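Local coordinates for SPbeta prophage-derived aminoglycoside N(3')-acetyltransferase-like protein YokD (Bacillus subtilis, PDB 2NYG) that binds coenzyme A as a homodimeric member of the antibiotic N-acetyltransferase family and may contribute to antibiotic resistance, at residues Leu174-Leu186 and Phe224-Met237. Residues are numbered along the deposited sequence; the frame is centred on the assembly and turned at random.
Sequences LGADFDSSTCFHL and FQEVGQAFEAEHNM. With COA (coenzyme A), chain G.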
loop_
_atom_site.group_PDB
_atom_site.type_symbol
_atom_site.label_atom_id
_atom_site.label_comp_id
_atom_site.label_asym_id
_atom_site.label_seq_id
_atom_site.Cartn_x
_atom_site.Cartn_y
_atom_site.Cartn_z
ATOM N N LEU A 174 4.339 18.536 0.562
ATOM C CA LEU A 174 3.241 18.538 -0.397
ATOM C C LEU A 174 1.952 18.326 0.382
ATOM O O LEU A 174 1.511 17.207 0.621
ATOM C CB LEU A 174 3.483 17.431 -1.425
ATOM C CG LEU A 174 2.514 17.043 -2.528
ATOM C CD1 LEU A 174 1.827 18.229 -3.130
ATOM C CD2 LEU A 174 3.325 16.300 -3.567
ATOM N N GLY A 175 1.358 19.426 0.797
ATOM C CA GLY A 175 0.150 19.306 1.567
ATOM C C GLY A 175 0.451 19.063 3.034
ATOM O O GLY A 175 -0.472 18.974 3.819
ATOM N N ALA A 176 1.722 18.953 3.413
ATOM C CA ALA A 176 2.071 18.739 4.821
ATOM C C ALA A 176 2.707 19.971 5.433
ATOM O O ALA A 176 3.156 20.865 4.726
ATOM C CB ALA A 176 3.021 17.579 4.963
ATOM N N ASP A 177 2.756 20.008 6.757
ATOM C CA ASP A 177 3.363 21.133 7.456
ATOM C C ASP A 177 4.703 20.697 8.042
ATOM O O ASP A 177 5.143 19.565 7.843
ATOM C CB ASP A 177 2.449 21.649 8.576
ATOM C CG ASP A 177 2.544 23.164 8.761
ATOM O OD1 ASP A 177 3.665 23.724 8.685
ATOM O OD2 ASP A 177 1.489 23.794 8.991
ATOM N N PHE A 178 5.339 21.605 8.769
ATOM C CA PHE A 178 6.630 21.348 9.383
ATOM C C PHE A 178 6.684 20.215 10.397
ATOM O O PHE A 178 7.717 19.564 10.558
ATOM C CB PHE A 178 7.131 22.621 10.032
ATOM C CG PHE A 178 7.577 23.655 9.051
ATOM C CD1 PHE A 178 6.927 24.884 8.966
ATOM C CD2 PHE A 178 8.669 23.409 8.220
ATOM C CE1 PHE A 178 7.362 25.859 8.070
ATOM C CE2 PHE A 178 9.111 24.372 7.322
ATOM C CZ PHE A 178 8.459 25.603 7.246
ATOM N N ASP A 179 5.571 19.980 11.075
ATOM C CA ASP A 179 5.492 18.935 12.088
ATOM C C ASP A 179 5.822 17.568 11.515
ATOM O O ASP A 179 5.953 16.610 12.265
ATOM C CB ASP A 179 4.092 18.899 12.701
ATOM C CG ASP A 179 3.043 18.443 11.713
ATOM O OD1 ASP A 179 2.970 19.021 10.608
ATOM O OD2 ASP A 179 2.290 17.503 12.036
ATOM N N SER A 180 5.956 17.500 10.191
ATOM C CA SER A 180 6.268 16.263 9.470
ATOM C C SER A 180 7.658 16.243 8.883
ATOM O O SER A 180 8.031 15.259 8.278
ATOM C CB SER A 180 5.309 16.047 8.298
ATOM O OG SER A 180 3.949 16.043 8.695
ATOM N N SER A 181 8.413 17.330 9.028
ATOM C CA SER A 181 9.765 17.406 8.461
ATOM C C SER A 181 10.786 16.530 9.136
ATOM O O SER A 181 11.603 17.009 9.907
ATOM C CB SER A 181 10.302 18.831 8.480
ATOM O OG SER A 181 9.947 19.512 7.303
ATOM N N THR A 182 10.765 15.248 8.812
ATOM C CA THR A 182 11.692 14.306 9.395
ATOM C C THR A 182 13.145 14.782 9.471
ATOM O O THR A 182 13.867 14.384 10.377
ATOM C CB THR A 182 11.638 12.975 8.631
ATOM O OG1 THR A 182 10.320 12.439 8.725
ATOM C CG2 THR A 182 12.599 11.978 9.228
ATOM N N CYS A 183 13.581 15.628 8.540
ATOM C CA CYS A 183 14.969 16.071 8.553
ATOM C C CYS A 183 15.403 16.706 9.877
ATOM O O CYS A 183 16.559 16.563 10.286
ATOM C CB CYS A 183 15.239 17.042 7.401
ATOM S SG CYS A 183 14.340 18.585 7.517
ATOM N N PHE A 184 14.488 17.401 10.550
ATOM C CA PHE A 184 14.814 18.033 11.824
ATOM C C PHE A 184 15.359 17.069 12.878
ATOM O O PHE A 184 16.237 17.441 13.660
ATOM C CB PHE A 184 13.592 18.764 12.369
ATOM C CG PHE A 184 13.264 20.015 11.619
ATOM C CD1 PHE A 184 11.966 20.503 11.585
ATOM C CD2 PHE A 184 14.260 20.707 10.932
ATOM C CE1 PHE A 184 11.665 21.659 10.874
ATOM C CE2 PHE A 184 13.968 21.858 10.221
ATOM C CZ PHE A 184 12.671 22.335 10.191
ATOM N N HIS A 185 14.840 15.842 12.900
ATOM C CA HIS A 185 15.307 14.858 13.858
ATOM C C HIS A 185 16.827 14.816 13.841
ATOM O O HIS A 185 17.447 14.656 14.883
ATOM C CB HIS A 185 14.787 13.451 13.530
ATOM C CG HIS A 185 13.353 13.211 13.899
ATOM N ND1 HIS A 185 12.893 13.279 15.195
ATOM C CD2 HIS A 185 12.292 12.840 13.142
ATOM C CE1 HIS A 185 11.611 12.959 15.222
ATOM N NE2 HIS A 185 11.222 12.688 13.990
ATOM N N LEU A 186 17.430 14.944 12.662
ATOM C CA LEU A 186 18.885 14.901 12.562
ATOM C C LEU A 186 19.570 15.923 13.483
ATOM O O LEU A 186 20.580 15.607 14.119
ATOM C CB LEU A 186 19.332 15.122 11.117
ATOM C CG LEU A 186 20.841 15.188 10.829
ATOM C CD1 LEU A 186 21.554 13.881 11.189
ATOM C CD2 LEU A 186 21.022 15.509 9.358
ATOM N N PHE A 224 8.885 20.683 16.192
ATOM C CA PHE A 224 9.159 20.869 14.772
ATOM C C PHE A 224 8.325 21.935 14.112
ATOM O O PHE A 224 8.823 22.663 13.267
ATOM C CB PHE A 224 8.998 19.552 14.014
ATOM C CG PHE A 224 10.057 18.532 14.339
ATOM C CD1 PHE A 224 10.959 18.750 15.378
ATOM C CD2 PHE A 224 10.119 17.323 13.641
ATOM C CE1 PHE A 224 11.893 17.797 15.720
ATOM C CE2 PHE A 224 11.062 16.348 13.981
ATOM C CZ PHE A 224 11.945 16.585 15.019
ATOM N N GLN A 225 7.058 22.030 14.501
ATOM C CA GLN A 225 6.179 23.031 13.932
ATOM C C GLN A 225 6.670 24.425 14.303
ATOM O O GLN A 225 6.568 25.353 13.507
ATOM C CB GLN A 225 4.753 22.832 14.427
ATOM C CG GLN A 225 3.756 23.763 13.776
ATOM C CD GLN A 225 3.788 23.670 12.271
ATOM O OE1 GLN A 225 4.032 22.606 11.712
ATOM N NE2 GLN A 225 3.531 24.784 11.606
ATOM N N GLU A 226 7.218 24.566 15.508
ATOM C CA GLU A 226 7.739 25.849 15.955
ATOM C C GLU A 226 9.068 26.121 15.260
ATOM O O GLU A 226 9.340 27.232 14.824
ATOM C CB GLU A 226 7.956 25.850 17.461
ATOM C CG GLU A 226 7.783 27.220 18.084
ATOM C CD GLU A 226 8.217 27.270 19.542
ATOM O OE1 GLU A 226 7.822 26.364 20.318
ATOM O OE2 GLU A 226 8.948 28.225 19.900
ATOM N N VAL A 227 9.894 25.094 15.148
ATOM C CA VAL A 227 11.189 25.249 14.499
ATOM C C VAL A 227 11.044 25.720 13.051
ATOM O O VAL A 227 11.748 26.622 12.613
ATOM C CB VAL A 227 11.957 23.930 14.511
ATOM C CG1 VAL A 227 13.300 24.107 13.840
ATOM C CG2 VAL A 227 12.092 23.438 15.951
ATOM N N GLY A 228 10.112 25.103 12.328
ATOM C CA GLY A 228 9.885 25.448 10.941
ATOM C C GLY A 228 9.354 26.854 10.781
ATOM O O GLY A 228 9.693 27.563 9.845
ATOM N N GLN A 229 8.515 27.269 11.713
ATOM C CA GLN A 229 7.948 28.602 11.613
ATOM C C GLN A 229 9.001 29.685 11.900
ATOM O O GLN A 229 8.902 30.811 11.419
ATOM C CB GLN A 229 6.731 28.716 12.539
ATOM C CG GLN A 229 5.435 28.221 11.869
ATOM C CD GLN A 229 4.220 28.134 12.806
ATOM O OE1 GLN A 229 3.979 29.026 13.618
ATOM N NE2 GLN A 229 3.435 27.062 12.665
ATOM N N ALA A 230 10.020 29.315 12.669
ATOM C CA ALA A 230 11.088 30.235 13.007
ATOM C C ALA A 230 12.058 30.290 11.815
ATOM O O ALA A 230 12.649 31.328 11.507
ATOM C CB ALA A 230 11.840 29.757 14.292
ATOM N N PHE A 231 12.205 29.142 11.138
ATOM C CA PHE A 231 13.077 29.018 9.984
ATOM C C PHE A 231 12.555 29.918 8.885
ATOM O O PHE A 231 13.316 30.438 8.101
ATOM C CB PHE A 231 13.064 27.565 9.517
ATOM C CG PHE A 231 13.998 27.258 8.366
ATOM C CD1 PHE A 231 15.374 27.369 8.517
ATOM C CD2 PHE A 231 13.495 26.807 7.147
ATOM C CE1 PHE A 231 16.219 27.040 7.487
ATOM C CE2 PHE A 231 14.339 26.477 6.119
ATOM C CZ PHE A 231 15.694 26.591 6.280
ATOM N N GLU A 232 11.244 30.074 8.837
ATOM C CA GLU A 232 10.579 30.862 7.825
ATOM C C GLU A 232 10.721 32.342 7.985
ATOM O O GLU A 232 10.382 33.079 7.081
ATOM C CB GLU A 232 9.089 30.553 7.834
ATOM C CG GLU A 232 8.597 29.568 6.785
ATOM C CD GLU A 232 7.078 29.265 6.924
ATOM O OE1 GLU A 232 6.438 29.853 7.850
ATOM O OE2 GLU A 232 6.520 28.460 6.117
ATOM N N ALA A 233 11.167 32.785 9.145
ATOM C CA ALA A 233 11.295 34.204 9.389
ATOM C C ALA A 233 12.315 34.835 8.453
ATOM O O ALA A 233 12.033 35.841 7.817
ATOM C CB ALA A 233 11.693 34.441 10.832
ATOM N N GLU A 234 13.465 34.175 8.314
ATOM C CA GLU A 234 14.565 34.707 7.511
ATOM C C GLU A 234 15.200 33.789 6.475
ATOM O O GLU A 234 16.210 34.139 5.885
ATOM C CB GLU A 234 15.662 35.187 8.453
ATOM C CG GLU A 234 15.202 36.234 9.431
ATOM C CD GLU A 234 16.300 36.724 10.345
ATOM O OE1 GLU A 234 16.773 35.944 11.199
ATOM O OE2 GLU A 234 16.688 37.898 10.205
ATOM N N HIS A 235 14.642 32.611 6.264
ATOM C CA HIS A 235 15.244 31.697 5.301
ATOM C C HIS A 235 14.473 31.534 4.008
ATOM O O HIS A 235 13.242 31.548 3.999
ATOM C CB HIS A 235 15.495 30.362 5.979
ATOM C CG HIS A 235 16.593 30.433 6.982
ATOM N ND1 HIS A 235 17.906 30.176 6.654
ATOM C CD2 HIS A 235 16.604 30.885 8.257
ATOM C CE1 HIS A 235 18.681 30.472 7.682
ATOM N NE2 HIS A 235 17.916 30.908 8.667
ATOM N N ASN A 236 15.215 31.416 2.910
ATOM C CA ASN A 236 14.611 31.277 1.593
ATOM C C ASN A 236 13.814 30.006 1.527
ATOM O O ASN A 236 14.275 28.942 1.937
ATOM C CB ASN A 236 15.673 31.287 0.503
ATOM C CG ASN A 236 16.314 32.651 0.338
ATOM O OD1 ASN A 236 15.618 33.671 0.270
ATOM N ND2 ASN A 236 17.646 32.680 0.268
ATOM N N MET A 237 12.609 30.127 1.001
ATOM C CA MET A 237 11.719 28.995 0.921
ATOM C C MET A 237 10.662 29.249 -0.143
ATOM O O MET A 237 9.988 30.270 -0.117
ATOM C CB MET A 237 11.074 28.817 2.286
ATOM C CG MET A 237 10.101 27.696 2.351
ATOM S SD MET A 237 9.309 27.630 3.922
ATOM C CE MET A 237 10.740 27.091 4.967
HETATM N N1A COA G . -7.192 12.505 -5.003
HETATM C C2A COA G . -7.177 13.102 -3.736
HETATM N N3A COA G . -7.397 12.316 -2.624
HETATM C C4A COA G . -7.632 10.964 -2.753
HETATM C C5A COA G . -7.650 10.321 -4.004
HETATM C C6A COA G . -7.433 11.110 -5.147
HETATM N N6A COA G . -7.443 10.565 -6.356
HETATM N N7A COA G . -7.902 8.994 -3.805
HETATM C C8A COA G . -8.037 8.797 -2.460
HETATM N N9A COA G . -7.867 10.037 -1.809
HETATM C C1B COA G . -7.930 10.374 -0.367
HETATM C C2B COA G . -8.628 9.356 0.580
HETATM O O2B COA G . -10.065 9.305 0.449
HETATM C C3B COA G . -8.180 9.836 1.948
HETATM O O3B COA G . -9.160 10.862 2.296
HETATM P P3B COA G . -9.975 10.948 3.710
HETATM O O7A COA G . -9.523 9.810 4.659
HETATM O O8A COA G . -11.448 10.728 3.463
HETATM O O9A COA G . -9.746 12.313 4.307
HETATM C C4B COA G . -6.755 10.406 1.711
HETATM O O4B COA G . -6.688 10.682 0.293
HETATM C C5B COA G . -5.591 9.428 2.088
HETATM O O5B COA G . -4.351 10.139 1.796
HETATM P P1A COA G . -3.177 10.161 2.863
HETATM O O1A COA G . -2.022 10.970 2.371
HETATM O O2A COA G . -2.743 8.728 3.201
HETATM O O3A COA G . -3.885 10.767 4.101
HETATM P P2A COA G . -4.236 12.315 4.339
HETATM O O4A COA G . -5.709 12.429 4.510
HETATM O O5A COA G . -3.777 13.230 3.208
HETATM O O6A COA G . -3.358 12.546 5.691
HETATM C CBP COA G . -0.924 12.637 6.394
HETATM C CCP COA G . -2.137 13.296 5.672
HETATM C CDP COA G . -1.404 11.637 7.474
HETATM C CEP COA G . -0.077 11.954 5.297
HETATM C CAP COA G . -0.178 13.748 7.211
HETATM O OAP COA G . -0.927 14.974 7.049
HETATM C C9P COA G . 1.289 14.012 6.791
HETATM O O9P COA G . 1.551 15.278 6.361
HETATM N N8P COA G . 2.302 13.108 6.794
HETATM C C7P COA G . 3.623 13.410 6.197
HETATM C C6P COA G . 4.271 12.328 5.322
#
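The 3-10 turn 178-180 and the helix that begins near C183 bear on the first turns of helix 224-234, the backbones coming nearest at D179 and Q225, whose CA atoms are 4.5 Å apart. F178 lies flat on the helix where G228 has no side chain: G228 CA sits over the ring centre, 3.5 Å from the F178 centroid, a CH-pi contact. At the edge of the same ring are the E232 carboxylate and M237, from the loop beyond the helix; M237 CE packs 3.6 Å from F178 CZ, and M237 SD lies 5.3 Å from the F178 centroid, a Met-aromatic contact.

Q225 turns its amide back to the turn, CG anti to the backbone N (chi1 -175°) and the chain bent at the next bond. Q225 NE2 gives a hydrogen bond of 3.1 Å to D177 OD1, arriving well above the carboxylate plane, while Q225 OE1 accepts a weak one from D179 N. D177 OD1 also takes F178 N through its anti lone pair and pairs with R248, which bridges to E232 as well. D177-D179 belong to the loop that leaves strand 170-174 of the central mixed sheet; A176 and S180 of that loop border coenzyme A, with S180 OG bonded weakly to its O9P.

Farther along, F224 forms an aromatic cluster with F184 and H185. F184 CB stands 3.7 Å from the F224 centroid, almost on the ring normal, and the F184 ring turns its edge toward the same F224 ring's face (planes at 79°). The edge of F224 in turn points at the H185 face, centroids 4.8 Å apart and planes at 71°, with H185 ND1 held by E188. V227 CG1 covers a face of F184.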